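Local coordinates for protein serine protease inhibitor (Schistosoma haematobium, PDB 3STO) that probably inhibits serine-type endopeptidases, as a schistosome member of the serpin family, at residues A[17-25]-A[68-76]; A[378-386]-A[394-402]. All blocks are in the same frame, centred on the assembly; numbering follows the deposited sequence.

Both contacts lie in the serpin fold of a single chain, contact 1 among the helices near the N-terminus and contact 2 in the beta hairpin close to the C-terminus. Their centres are 26 Å apart, and their nearest atoms come within about 7 Å without touching. Helix 18-30 links the two regions: its segment 17-25 forms one side of contact 1, while H19, K20 and T23 touch M392, two residues before segment 394-402 of contact 2. K20 also bonds through NZ to T391 in the hairpin turn. Contact 1, centred about 17 Å from the centre of the chain, is partly exposed; contact 2, at about 12 Å, is buried.

Contact 1. Residues A[17-25]-A[68-76]; sequences SSHKAFTHA and GKTMRLKST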
ATOM      1  N   SER A  17     -16.330   9.040   0.207  1.00 47.00           N
ATOM      2  CA  SER A  17     -15.345   9.636  -0.677  1.00 36.91           C
ATOM      3  C   SER A  17     -14.871   8.597  -1.671  1.00 37.10           C
ATOM      4  O   SER A  17     -14.831   7.393  -1.382  1.00 36.22           O
ATOM      5  CB  SER A  17     -14.171  10.265   0.097  1.00 43.31           C
ATOM      6  OG  SER A  17     -13.208   9.303   0.508  1.00 47.56           O
ATOM      7  N   SER A  18     -14.532   9.080  -2.856  1.00 30.32           N
ATOM      8  CA  SER A  18     -14.250   8.215  -3.987  1.00 43.88           C
ATOM      9  C   SER A  18     -13.099   7.269  -3.696  1.00 38.59           C
ATOM     10  O   SER A  18     -13.167   6.067  -3.979  1.00 31.86           O
ATOM     11  CB  SER A  18     -13.903   9.074  -5.200  1.00 46.16           C
ATOM     12  OG  SER A  18     -15.034   9.822  -5.599  1.00 57.50           O
ATOM     13  N   HIS A  19     -12.041   7.837  -3.130  1.00 26.16           N
ATOM     14  CA  HIS A  19     -10.815   7.111  -2.917  1.00 26.21           C
ATOM     15  C   HIS A  19     -11.016   6.062  -1.806  1.00 32.36           C
ATOM     16  O   HIS A  19     -10.314   5.047  -1.768  1.00 29.32           O
ATOM     17  CB  HIS A  19      -9.662   8.091  -2.640  1.00 23.00           C
ATOM     18  CG  HIS A  19      -9.746   8.760  -1.309  1.00 33.81           C
ATOM     19  ND1 HIS A  19     -10.604   9.811  -1.055  1.00 36.18           N
ATOM     20  CD2 HIS A  19      -9.101   8.509  -0.145  1.00 25.25           C
ATOM     21  CE1 HIS A  19     -10.469  10.192   0.202  1.00 39.85           C
ATOM     22  NE2 HIS A  19      -9.562   9.418   0.776  1.00 41.42           N
ATOM     23  N   LYS A  20     -12.005   6.277  -0.937  1.00 33.05           N
ATOM     24  CA  LYS A  20     -12.316   5.281   0.083  1.00 30.25           C
ATOM     25  C   LYS A  20     -13.190   4.174  -0.490  1.00 27.34           C
ATOM     26  O   LYS A  20     -13.082   3.014  -0.078  1.00 34.02           O
ATOM     27  CB  LYS A  20     -12.974   5.901   1.327  1.00 28.28           C
ATOM     28  CG  LYS A  20     -12.045   6.719   2.197  1.00 32.26           C
ATOM     29  CD  LYS A  20     -12.667   7.002   3.583  1.00 24.34           C
ATOM     30  CE  LYS A  20     -11.753   7.900   4.400  1.00 39.40           C
ATOM     31  NZ  LYS A  20     -12.006   7.847   5.890  1.00 38.09           N
ATOM     32  N   ALA A  21     -14.066   4.539  -1.426  1.00 37.81           N
ATOM     33  CA  ALA A  21     -14.884   3.579  -2.180  1.00 26.14           C
ATOM     34  C   ALA A  21     -14.001   2.648  -3.001  1.00 27.03           C
ATOM     35  O   ALA A  21     -14.153   1.422  -2.960  1.00 32.76           O
ATOM     36  CB  ALA A  21     -15.829   4.318  -3.092  1.00 31.95           C
ATOM     37  N   PHE A  22     -13.073   3.238  -3.745  1.00 21.90           N
ATOM     38  CA  PHE A  22     -12.087   2.457  -4.467  1.00 27.26           C
ATOM     39  C   PHE A  22     -11.373   1.513  -3.495  1.00 27.27           C
ATOM     40  O   PHE A  22     -11.319   0.309  -3.688  1.00 25.27           O
ATOM     41  CB  PHE A  22     -11.052   3.376  -5.131  1.00 21.86           C
ATOM     42  CG  PHE A  22      -9.944   2.621  -5.795  1.00 28.91           C
ATOM     43  CD1 PHE A  22     -10.149   1.993  -7.023  1.00 24.08           C
ATOM     44  CD2 PHE A  22      -8.714   2.470  -5.164  1.00 29.55           C
ATOM     45  CE1 PHE A  22      -9.135   1.256  -7.623  1.00 28.11           C
ATOM     46  CE2 PHE A  22      -7.687   1.732  -5.752  1.00 22.52           C
ATOM     47  CZ  PHE A  22      -7.890   1.134  -6.993  1.00 28.64           C
ATOM     48  N   THR A  23     -10.812   2.095  -2.447  1.00 25.04           N
ATOM     49  CA  THR A  23     -10.031   1.351  -1.469  1.00 32.19           C
ATOM     50  C   THR A  23     -10.752   0.108  -0.953  1.00 21.44           C
ATOM     51  O   THR A  23     -10.177  -0.959  -0.913  1.00 22.90           O
ATOM     52  CB  THR A  23      -9.581   2.253  -0.309  1.00 24.30           C
ATOM     53  OG1 THR A  23      -8.587   3.170  -0.799  1.00 29.49           O
ATOM     54  CG2 THR A  23      -8.965   1.406   0.744  1.00 30.98           C
ATOM     55  N   HIS A  24     -12.025   0.250  -0.626  1.00 19.98           N
ATOM     56  CA  HIS A  24     -12.835  -0.875  -0.176  1.00 23.78           C
ATOM     57  C   HIS A  24     -13.015  -1.954  -1.248  1.00 25.21           C
ATOM     58  O   HIS A  24     -12.852  -3.134  -0.968  1.00 31.02           O
ATOM     59  CB  HIS A  24     -14.208  -0.396   0.345  1.00 21.63           C
ATOM     60  CG  HIS A  24     -15.017  -1.482   0.986  1.00 37.49           C
ATOM     61  ND1 HIS A  24     -16.374  -1.375   1.202  1.00 36.12           N
ATOM     62  CD2 HIS A  24     -14.648  -2.704   1.462  1.00 25.47           C
ATOM     63  CE1 HIS A  24     -16.810  -2.480   1.794  1.00 32.61           C
ATOM     64  NE2 HIS A  24     -15.785  -3.302   1.954  1.00 36.33           N
ATOM     65  N   ALA A  25     -13.314  -1.539  -2.479  1.00 23.74           N
ATOM     66  CA  ALA A  25     -13.536  -2.469  -3.571  1.00 23.55           C
ATOM     67  C   ALA A  25     -12.260  -3.214  -3.843  1.00 22.53           C
ATOM     68  O   ALA A  25     -12.245  -4.438  -4.071  1.00 24.73           O
ATOM     69  CB  ALA A  25     -13.989  -1.721  -4.846  1.00 18.95           C
ATOM     70  N   GLY A  68     -12.564   5.787 -14.408  1.00 23.13           N
ATOM     71  CA  GLY A  68     -13.330   6.738 -13.633  1.00 19.76           C
ATOM     72  C   GLY A  68     -14.449   6.126 -12.806  1.00 30.44           C
ATOM     73  O   GLY A  68     -14.699   6.555 -11.669  1.00 30.49           O
ATOM     74  N   LYS A  69     -15.140   5.134 -13.363  1.00 24.46           N
ATOM     75  CA  LYS A  69     -16.178   4.442 -12.603  1.00 28.09           C
ATOM     76  C   LYS A  69     -15.582   3.695 -11.395  1.00 28.24           C
ATOM     77  O   LYS A  69     -16.092   3.769 -10.270  1.00 27.63           O
ATOM     78  CB  LYS A  69     -16.967   3.478 -13.508  1.00 29.02           C
ATOM     79  CG  LYS A  69     -18.285   4.029 -14.047  1.00 23.30           C
ATOM     80  N   THR A  70     -14.504   2.968 -11.640  1.00 22.78           N
ATOM     81  CA  THR A  70     -13.891   2.165 -10.611  1.00 26.18           C
ATOM     82  C   THR A  70     -13.397   3.099  -9.534  1.00 28.55           C
ATOM     83  O   THR A  70     -13.376   2.760  -8.358  1.00 23.44           O
ATOM     84  CB  THR A  70     -12.709   1.389 -11.163  1.00 25.70           C
ATOM     85  OG1 THR A  70     -13.178   0.440 -12.128  1.00 27.87           O
ATOM     86  CG2 THR A  70     -11.999   0.671 -10.051  1.00 25.03           C
HETATM   87  N   MSE A  71     -13.036   4.301  -9.958  1.00 30.37           N
HETATM   88  CA  MSE A  71     -12.546   5.342  -9.065  1.00 27.80           C
HETATM   89  C   MSE A  71     -13.703   6.041  -8.401  1.00 28.66           C
HETATM   90  O   MSE A  71     -13.510   6.854  -7.490  1.00 34.21           O
HETATM   91  CB  MSE A  71     -11.713   6.377  -9.832  1.00 21.26           C
HETATM   92  CG  MSE A  71     -10.646   6.962  -9.010  1.00 51.56           C
HETATM   93 SE   MSE A  71      -9.508   5.489  -8.471  1.00 86.02          SE
HETATM   94  CE  MSE A  71      -8.642   5.213 -10.194  1.00 69.45           C
ATOM     95  N   ARG A  72     -14.907   5.753  -8.887  1.00 29.11           N
ATOM     96  CA  ARG A  72     -16.120   6.280  -8.271  1.00 33.72           C
ATOM     97  C   ARG A  72     -16.214   7.814  -8.389  1.00 34.54           C
ATOM     98  O   ARG A  72     -16.706   8.466  -7.465  1.00 37.83           O
ATOM     99  CB  ARG A  72     -16.155   5.854  -6.799  1.00 40.00           C
ATOM    100  CG  ARG A  72     -17.381   5.109  -6.353  1.00 28.37           C
ATOM    101  CD  ARG A  72     -17.433   3.622  -6.716  1.00 32.72           C
ATOM    102  NE  ARG A  72     -16.151   2.932  -6.881  1.00 35.68           N
ATOM    103  CZ  ARG A  72     -16.010   1.598  -6.872  1.00 42.51           C
ATOM    104  NH1 ARG A  72     -17.056   0.813  -6.653  1.00 25.99           N
ATOM    105  NH2 ARG A  72     -14.815   1.033  -7.062  1.00 34.42           N
ATOM    106  N   LEU A  73     -15.758   8.370  -9.523  1.00 27.70           N
ATOM    107  CA  LEU A  73     -15.787   9.817  -9.779  1.00 31.18           C
ATOM    108  C   LEU A  73     -17.210  10.327 -10.006  1.00 31.74           C
ATOM    109  O   LEU A  73     -18.061   9.589 -10.478  1.00 37.61           O
ATOM    110  CB  LEU A  73     -14.939  10.174 -11.004  1.00 22.35           C
ATOM    111  CG  LEU A  73     -13.451   9.818 -11.018  1.00 32.61           C
ATOM    112  CD1 LEU A  73     -12.752  10.371 -12.248  1.00 26.03           C
ATOM    113  CD2 LEU A  73     -12.769  10.319  -9.769  1.00 30.62           C
ATOM    114  N   LYS A  74     -17.463  11.589  -9.672  1.00 36.34           N
ATOM    115  CA  LYS A  74     -18.758  12.227  -9.965  1.00 45.99           C
ATOM    116  C   LYS A  74     -18.960  12.432 -11.460  1.00 39.12           C
ATOM    117  O   LYS A  74     -20.058  12.285 -11.985  1.00 46.09           O
ATOM    118  CB  LYS A  74     -18.875  13.606  -9.285  1.00 39.87           C
ATOM    119  CG  LYS A  74     -18.895  13.571  -7.771  1.00 45.50           C
ATOM    120  N   SER A  75     -17.894  12.803 -12.150  1.00 35.73           N
ATOM    121  CA  SER A  75     -18.023  13.142 -13.551  1.00 31.94           C
ATOM    122  C   SER A  75     -18.389  11.921 -14.408  1.00 39.22           C
ATOM    123  O   SER A  75     -18.787  12.074 -15.552  1.00 28.52           O
ATOM    124  CB  SER A  75     -16.742  13.814 -14.041  1.00 27.45           C
ATOM    125  OG  SER A  75     -15.710  12.865 -14.216  1.00 34.85           O
ATOM    126  N   THR A  76     -18.242  10.719 -13.853  1.00 28.75           N
ATOM    127  CA  THR A  76     -18.559   9.500 -14.580  1.00 27.16           C
ATOM    128  C   THR A  76     -19.740   8.784 -13.937  1.00 29.54           C
ATOM    129  O   THR A  76     -19.973   7.609 -14.218  1.00 32.93           O
ATOM    130  CB  THR A  76     -17.335   8.496 -14.678  1.00 21.07           C
ATOM    131  OG1 THR A  76     -16.915   8.074 -13.368  1.00 32.01           O
ATOM    132  CG2 THR A  76     -16.181   9.125 -15.311  1.00 23.65           C
TER
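S18 and R72 tie the start of helix 18-30 to the end of helix 61-70. The hydroxyl of S18 donates to the carbonyl of R72, with S18 OG 2.8 Å from R72 O; it arrives from above the carbonyl plane, 58° out of it, and not along a lone pair. Beside this bond, S18 CB comes within 3.2 Å of M71 O.

R72 has positive phi, the Schellman turn that finishes its helix, and its side chain then folds back on itself. Bends at chi2 and chi3 bring the guanidinium round to the carbonyl of T70, where R72 NH2 bonds to T70 O at 2.6 Å and NE adds a weak bond to the same oxygen. T70 O thus accepts from NH2, and weakly from NE, which is consistent with the bent chain. The aliphatic part lies against A21, whose CB is 3.7 Å from R72 CG, and farther along the helix A25 CB meets R72 NH2 at 3.6 Å, approaching the guanidinium obliquely.

F22 supplies the aromatic half of the contact. With CG anti to the backbone N (chi1 175°), its ring meets M71 over one face and T70 O at its edge. The selenium of M71, a selenomethionine, sits 4.2 Å from the ring centroid and 27° off the normal, a Met-aromatic contact. T70 O lies in the plane of the ring, 3.6 Å from F22 CD1, and T70 CG2 also touches F22 CD1 and CE1.

Around this joint, helix 43-55 receives F22 on I46 and M71 on L47, helix 82-101 meets M71 at M89, and H19 and T23 touch M392 of strand 392-399.

Contact 2. Residues A[378-386]-A[394-402]; sequences THPFICFIY and IMAAKVMNP
The carbonyl oxygen of I385 is gripped by two successive backbone amides: I394 N at 3.0 Å and M395 N in a weak bond at 3.5 Å. I394 and M395 therefore both face I385, a classic beta bulge within strand 392-399 of this antiparallel hairpin. Beyond it the register is regular. F381 with V399 and C383 with A397 are hydrogen-bonded pairs, the shortest link being V399 N to F381 O at 2.8 Å.

On the face carrying F381, C383 and I385, with CG between the backbone N and the carbonyl carbon (chi1 59°), the F381 ring lies alongside V399, pointing the same way. V399 CB sits over one ring face, 3.8 Å from the centroid, in a CH-pi contact. The doubly bent chain of selenomethionine M395 brings CE to 3.5 Å from I385 CG1. On the opposite face, which also carries I382 and K398, F384 CE1 meets A396 CB at 3.8 Å.

Strand 253-260 pairs with the other edge of 381-387, F381 packing on I257 and C383 on F255; F384 rests on L279 of helix 279-283, while A396 bonds to T41 of strand 39-41.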
ATOM      1  N   THR A 378       2.254 -12.972  19.500  1.00 14.78           N
ATOM      2  CA  THR A 378       2.905 -14.277  19.474  1.00 21.12           C
ATOM      3  C   THR A 378       2.269 -15.262  18.479  1.00 21.00           C
ATOM      4  O   THR A 378       2.634 -16.444  18.441  1.00 27.14           O
ATOM      5  CB  THR A 378       2.859 -14.940  20.895  1.00 16.06           C
ATOM      6  OG1 THR A 378       1.504 -14.992  21.336  1.00 20.70           O
ATOM      7  CG2 THR A 378       3.643 -14.147  21.887  1.00 14.12           C
ATOM      8  N   HIS A 379       1.310 -14.777  17.699  1.00 15.19           N
ATOM      9  CA  HIS A 379       0.583 -15.573  16.716  1.00 19.36           C
ATOM     10  C   HIS A 379       0.138 -14.603  15.587  1.00 19.05           C
ATOM     11  O   HIS A 379       0.278 -13.385  15.747  1.00 17.56           O
ATOM     12  CB  HIS A 379      -0.601 -16.321  17.386  1.00 13.80           C
ATOM     13  CG  HIS A 379      -1.462 -15.459  18.258  1.00 14.20           C
ATOM     14  ND1 HIS A 379      -2.700 -15.000  17.866  1.00 18.59           N
ATOM     15  CD2 HIS A 379      -1.269 -14.984  19.523  1.00 15.71           C
ATOM     16  CE1 HIS A 379      -3.233 -14.284  18.847  1.00 18.85           C
ATOM     17  NE2 HIS A 379      -2.389 -14.269  19.864  1.00 17.32           N
ATOM     18  N   PRO A 380      -0.376 -15.126  14.453  1.00 19.73           N
ATOM     19  CA  PRO A 380      -0.666 -14.263  13.274  1.00 21.75           C
ATOM     20  C   PRO A 380      -1.577 -13.058  13.549  1.00 18.79           C
ATOM     21  O   PRO A 380      -2.553 -13.107  14.299  1.00 16.17           O
ATOM     22  CB  PRO A 380      -1.306 -15.235  12.267  1.00 12.21           C
ATOM     23  CG  PRO A 380      -0.642 -16.587  12.634  1.00 17.76           C
ATOM     24  CD  PRO A 380      -0.622 -16.558  14.153  1.00 18.42           C
ATOM     25  N   PHE A 381      -1.230 -11.947  12.929  1.00 18.94           N
ATOM     26  CA  PHE A 381      -1.907 -10.703  13.236  1.00 19.93           C
ATOM     27  C   PHE A 381      -2.083  -9.843  11.992  1.00 17.80           C
ATOM     28  O   PHE A 381      -1.395 -10.008  10.987  1.00 14.17           O
ATOM     29  CB  PHE A 381      -1.118  -9.927  14.282  1.00 12.19           C
ATOM     30  CG  PHE A 381       0.297  -9.599  13.855  1.00 15.36           C
ATOM     31  CD1 PHE A 381       1.316 -10.546  13.954  1.00 11.70           C
ATOM     32  CD2 PHE A 381       0.612  -8.348  13.356  1.00 13.01           C
ATOM     33  CE1 PHE A 381       2.609 -10.238  13.599  1.00 12.69           C
ATOM     34  CE2 PHE A 381       1.919  -8.035  12.984  1.00 16.93           C
ATOM     35  CZ  PHE A 381       2.919  -8.975  13.112  1.00 13.54           C
ATOM     36  N   ILE A 382      -2.995  -8.895  12.084  1.00 18.41           N
ATOM     37  CA  ILE A 382      -3.184  -7.938  11.007  1.00 21.32           C
ATOM     38  C   ILE A 382      -2.682  -6.572  11.470  1.00 16.86           C
ATOM     39  O   ILE A 382      -2.874  -6.174  12.617  1.00 20.99           O
ATOM     40  CB  ILE A 382      -4.670  -7.957  10.515  1.00 17.74           C
ATOM     41  CG1 ILE A 382      -4.829  -9.106   9.507  1.00 14.76           C
ATOM     42  CG2 ILE A 382      -5.106  -6.632   9.904  1.00 17.13           C
ATOM     43  CD1 ILE A 382      -5.815 -10.089   9.915  1.00 23.10           C
ATOM     44  N   CYS A 383      -1.985  -5.875  10.597  1.00 14.81           N
ATOM     45  CA  CYS A 383      -1.495  -4.566  10.969  1.00 18.04           C
ATOM     46  C   CYS A 383      -1.639  -3.535   9.838  1.00 25.46           C
ATOM     47  O   CYS A 383      -1.815  -3.892   8.662  1.00 23.49           O
ATOM     48  CB  CYS A 383      -0.065  -4.649  11.492  1.00 13.98           C
ATOM     49  SG  CYS A 383       1.078  -5.209  10.274  1.00 18.47           S
ATOM     50  N   PHE A 384      -1.586  -2.258  10.211  1.00 15.02           N
ATOM     51  CA  PHE A 384      -1.776  -1.170   9.270  1.00 16.35           C
ATOM     52  C   PHE A 384      -0.828  -0.040   9.576  1.00 19.29           C
ATOM     53  O   PHE A 384      -0.467   0.170  10.731  1.00 14.13           O
ATOM     54  CB  PHE A 384      -3.171  -0.617   9.425  1.00 15.32           C
ATOM     55  CG  PHE A 384      -4.270  -1.630   9.220  1.00 14.67           C
ATOM     56  CD1 PHE A 384      -4.791  -1.866   7.930  1.00 18.18           C
ATOM     57  CD2 PHE A 384      -4.832  -2.275  10.299  1.00 12.55           C
ATOM     58  CE1 PHE A 384      -5.830  -2.736   7.718  1.00 13.67           C
ATOM     59  CE2 PHE A 384      -5.883  -3.181  10.116  1.00 15.90           C
ATOM     60  CZ  PHE A 384      -6.391  -3.404   8.821  1.00 19.57           C
ATOM     61  N   ILE A 385      -0.390   0.680   8.548  1.00 15.96           N
ATOM     62  CA  ILE A 385       0.060   2.036   8.795  1.00 12.61           C
ATOM     63  C   ILE A 385      -1.182   2.885   8.584  1.00 16.57           C
ATOM     64  O   ILE A 385      -1.750   2.885   7.506  1.00 19.93           O
ATOM     65  CB  ILE A 385       1.150   2.444   7.870  1.00 20.15           C
ATOM     66  CG1 ILE A 385       2.368   1.562   8.107  1.00 16.89           C
ATOM     67  CG2 ILE A 385       1.431   3.955   8.019  1.00 13.68           C
ATOM     68  CD1 ILE A 385       3.444   1.723   7.053  1.00 21.25           C
ATOM     69  N   TYR A 386      -1.661   3.529   9.637  1.00 15.35           N
ATOM     70  CA  TYR A 386      -2.938   4.221   9.582  1.00 18.14           C
ATOM     71  C   TYR A 386      -2.671   5.721   9.486  1.00 16.93           C
ATOM     72  O   TYR A 386      -1.807   6.243  10.193  1.00 13.08           O
ATOM     73  CB  TYR A 386      -3.756   3.888  10.843  1.00 16.49           C
ATOM     74  CG  TYR A 386      -5.078   4.612  10.990  1.00 17.04           C
ATOM     75  CD1 TYR A 386      -6.158   4.306  10.177  1.00 16.54           C
ATOM     76  CD2 TYR A 386      -5.246   5.606  11.951  1.00 21.76           C
ATOM     77  CE1 TYR A 386      -7.371   4.955  10.310  1.00 20.60           C
ATOM     78  CE2 TYR A 386      -6.458   6.272  12.093  1.00 23.32           C
ATOM     79  CZ  TYR A 386      -7.524   5.944  11.257  1.00 33.25           C
ATOM     80  OH  TYR A 386      -8.746   6.585  11.385  1.00 26.72           O
ATOM     81  N   ILE A 394      -2.988   3.476   4.869  1.00 16.79           N
ATOM     82  CA  ILE A 394      -2.260   3.598   3.636  1.00 24.79           C
ATOM     83  C   ILE A 394      -1.415   2.357   3.355  1.00 22.59           C
ATOM     84  O   ILE A 394      -0.877   2.200   2.274  1.00 26.14           O
ATOM     85  CB  ILE A 394      -1.420   4.878   3.603  1.00 29.02           C
ATOM     86  CG1 ILE A 394      -0.402   4.876   4.723  1.00 20.53           C
ATOM     87  CG2 ILE A 394      -2.336   6.136   3.680  1.00 21.58           C
ATOM     88  CD1 ILE A 394       0.663   5.901   4.484  1.00 34.63           C
HETATM   89  N   MSE A 395      -1.320   1.470   4.334  1.00 21.47           N
HETATM   90  CA  MSE A 395      -0.658   0.187   4.160  1.00 19.09           C
HETATM   91  C   MSE A 395      -1.487  -0.810   4.993  1.00 22.45           C
HETATM   92  O   MSE A 395      -1.856  -0.530   6.136  1.00 19.29           O
HETATM   93  CB  MSE A 395       0.803   0.296   4.584  1.00 20.89           C
HETATM   94  CG  MSE A 395       1.685  -0.935   4.407  1.00 32.44           C
HETATM   95 SE   MSE A 395       1.445  -2.460   5.632  1.00101.36          SE
HETATM   96  CE  MSE A 395       1.645  -1.811   7.481  1.00 27.46           C
ATOM     97  N   ALA A 396      -1.835  -1.937   4.377  1.00 16.49           N
ATOM     98  CA  ALA A 396      -2.574  -3.025   5.009  1.00 11.75           C
ATOM     99  C   ALA A 396      -1.758  -4.316   4.854  1.00 15.75           C
ATOM    100  O   ALA A 396      -1.177  -4.584   3.809  1.00 17.70           O
ATOM    101  CB  ALA A 396      -3.999  -3.184   4.381  1.00 12.68           C
ATOM    102  N   ALA A 397      -1.692  -5.091   5.916  1.00 15.41           N
ATOM    103  CA  ALA A 397      -0.828  -6.248   5.967  1.00 16.33           C
ATOM    104  C   ALA A 397      -1.417  -7.333   6.850  1.00 16.79           C
ATOM    105  O   ALA A 397      -2.028  -7.066   7.880  1.00 18.42           O
ATOM    106  CB  ALA A 397       0.578  -5.871   6.468  1.00  7.54           C
ATOM    107  N   LYS A 398      -1.211  -8.570   6.435  1.00 16.84           N
ATOM    108  CA  LYS A 398      -1.439  -9.698   7.308  1.00 12.73           C
ATOM    109  C   LYS A 398      -0.093 -10.429   7.513  1.00 15.96           C
ATOM    110  O   LYS A 398       0.599 -10.807   6.553  1.00 18.18           O
ATOM    111  CB  LYS A 398      -2.499 -10.626   6.728  1.00 15.86           C
ATOM    112  CG  LYS A 398      -2.699 -11.888   7.562  1.00 27.52           C
ATOM    113  CD  LYS A 398      -3.769 -12.782   6.981  1.00 33.58           C
ATOM    114  CE  LYS A 398      -3.322 -13.407   5.677  1.00 36.35           C
ATOM    115  NZ  LYS A 398      -4.072 -14.669   5.429  1.00 36.04           N
ATOM    116  N   VAL A 399       0.276 -10.625   8.768  1.00 16.15           N
ATOM    117  CA  VAL A 399       1.527 -11.302   9.089  1.00 21.26           C
ATOM    118  C   VAL A 399       1.274 -12.652   9.752  1.00 22.82           C
ATOM    119  O   VAL A 399       0.891 -12.742  10.925  1.00 21.87           O
ATOM    120  CB  VAL A 399       2.446 -10.423   9.958  1.00 17.89           C
ATOM    121  CG1 VAL A 399       3.770 -11.094  10.118  1.00 19.69           C
ATOM    122  CG2 VAL A 399       2.619  -9.028   9.322  1.00 18.58           C
HETATM  123  N   MSE A 400       1.471 -13.705   8.977  1.00 21.77           N
HETATM  124  CA  MSE A 400       1.285 -15.065   9.470  1.00 26.16           C
HETATM  125  C   MSE A 400       2.604 -15.702   9.868  1.00 20.80           C
HETATM  126  O   MSE A 400       2.672 -16.506  10.790  1.00 32.43           O
HETATM  127  CB  MSE A 400       0.649 -15.918   8.384  1.00 23.81           C
HETATM  128  CG  MSE A 400      -0.851 -15.866   8.394  1.00 46.26           C
HETATM  129 SE   MSE A 400      -1.608 -17.056   7.041  1.00 93.05          SE
HETATM  130  CE  MSE A 400      -3.484 -16.688   7.443  1.00 52.41           C
ATOM    131  N   ASN A 401       3.644 -15.334   9.138  1.00 20.81           N
ATOM    132  CA  ASN A 401       4.934 -15.920   9.276  1.00 23.92           C
ATOM    133  C   ASN A 401       5.953 -14.804   9.197  1.00 28.07           C
ATOM    134  O   ASN A 401       6.387 -14.435   8.097  1.00 28.18           O
ATOM    135  CB  ASN A 401       5.173 -16.920   8.139  1.00 26.69           C
ATOM    136  CG  ASN A 401       6.367 -17.848   8.397  1.00 38.71           C
ATOM    137  OD1 ASN A 401       7.237 -17.573   9.229  1.00 36.92           O
ATOM    138  ND2 ASN A 401       6.396 -18.962   7.687  1.00 61.19           N
ATOM    139  N   PRO A 402       6.342 -14.261  10.362  1.00 20.76           N
ATOM    140  CA  PRO A 402       7.365 -13.200  10.388  1.00 28.04           C
ATOM    141  C   PRO A 402       8.712 -13.780  10.003  1.00 33.34           C
ATOM    142  O   PRO A 402       9.074 -14.855  10.460  1.00 59.91           O
ATOM    143  CB  PRO A 402       7.374 -12.724  11.847  1.00 23.53           C
ATOM    144  CG  PRO A 402       6.417 -13.650  12.615  1.00 24.38           C
ATOM    145  CD  PRO A 402       5.980 -14.754  11.704  1.00 23.33           C
TER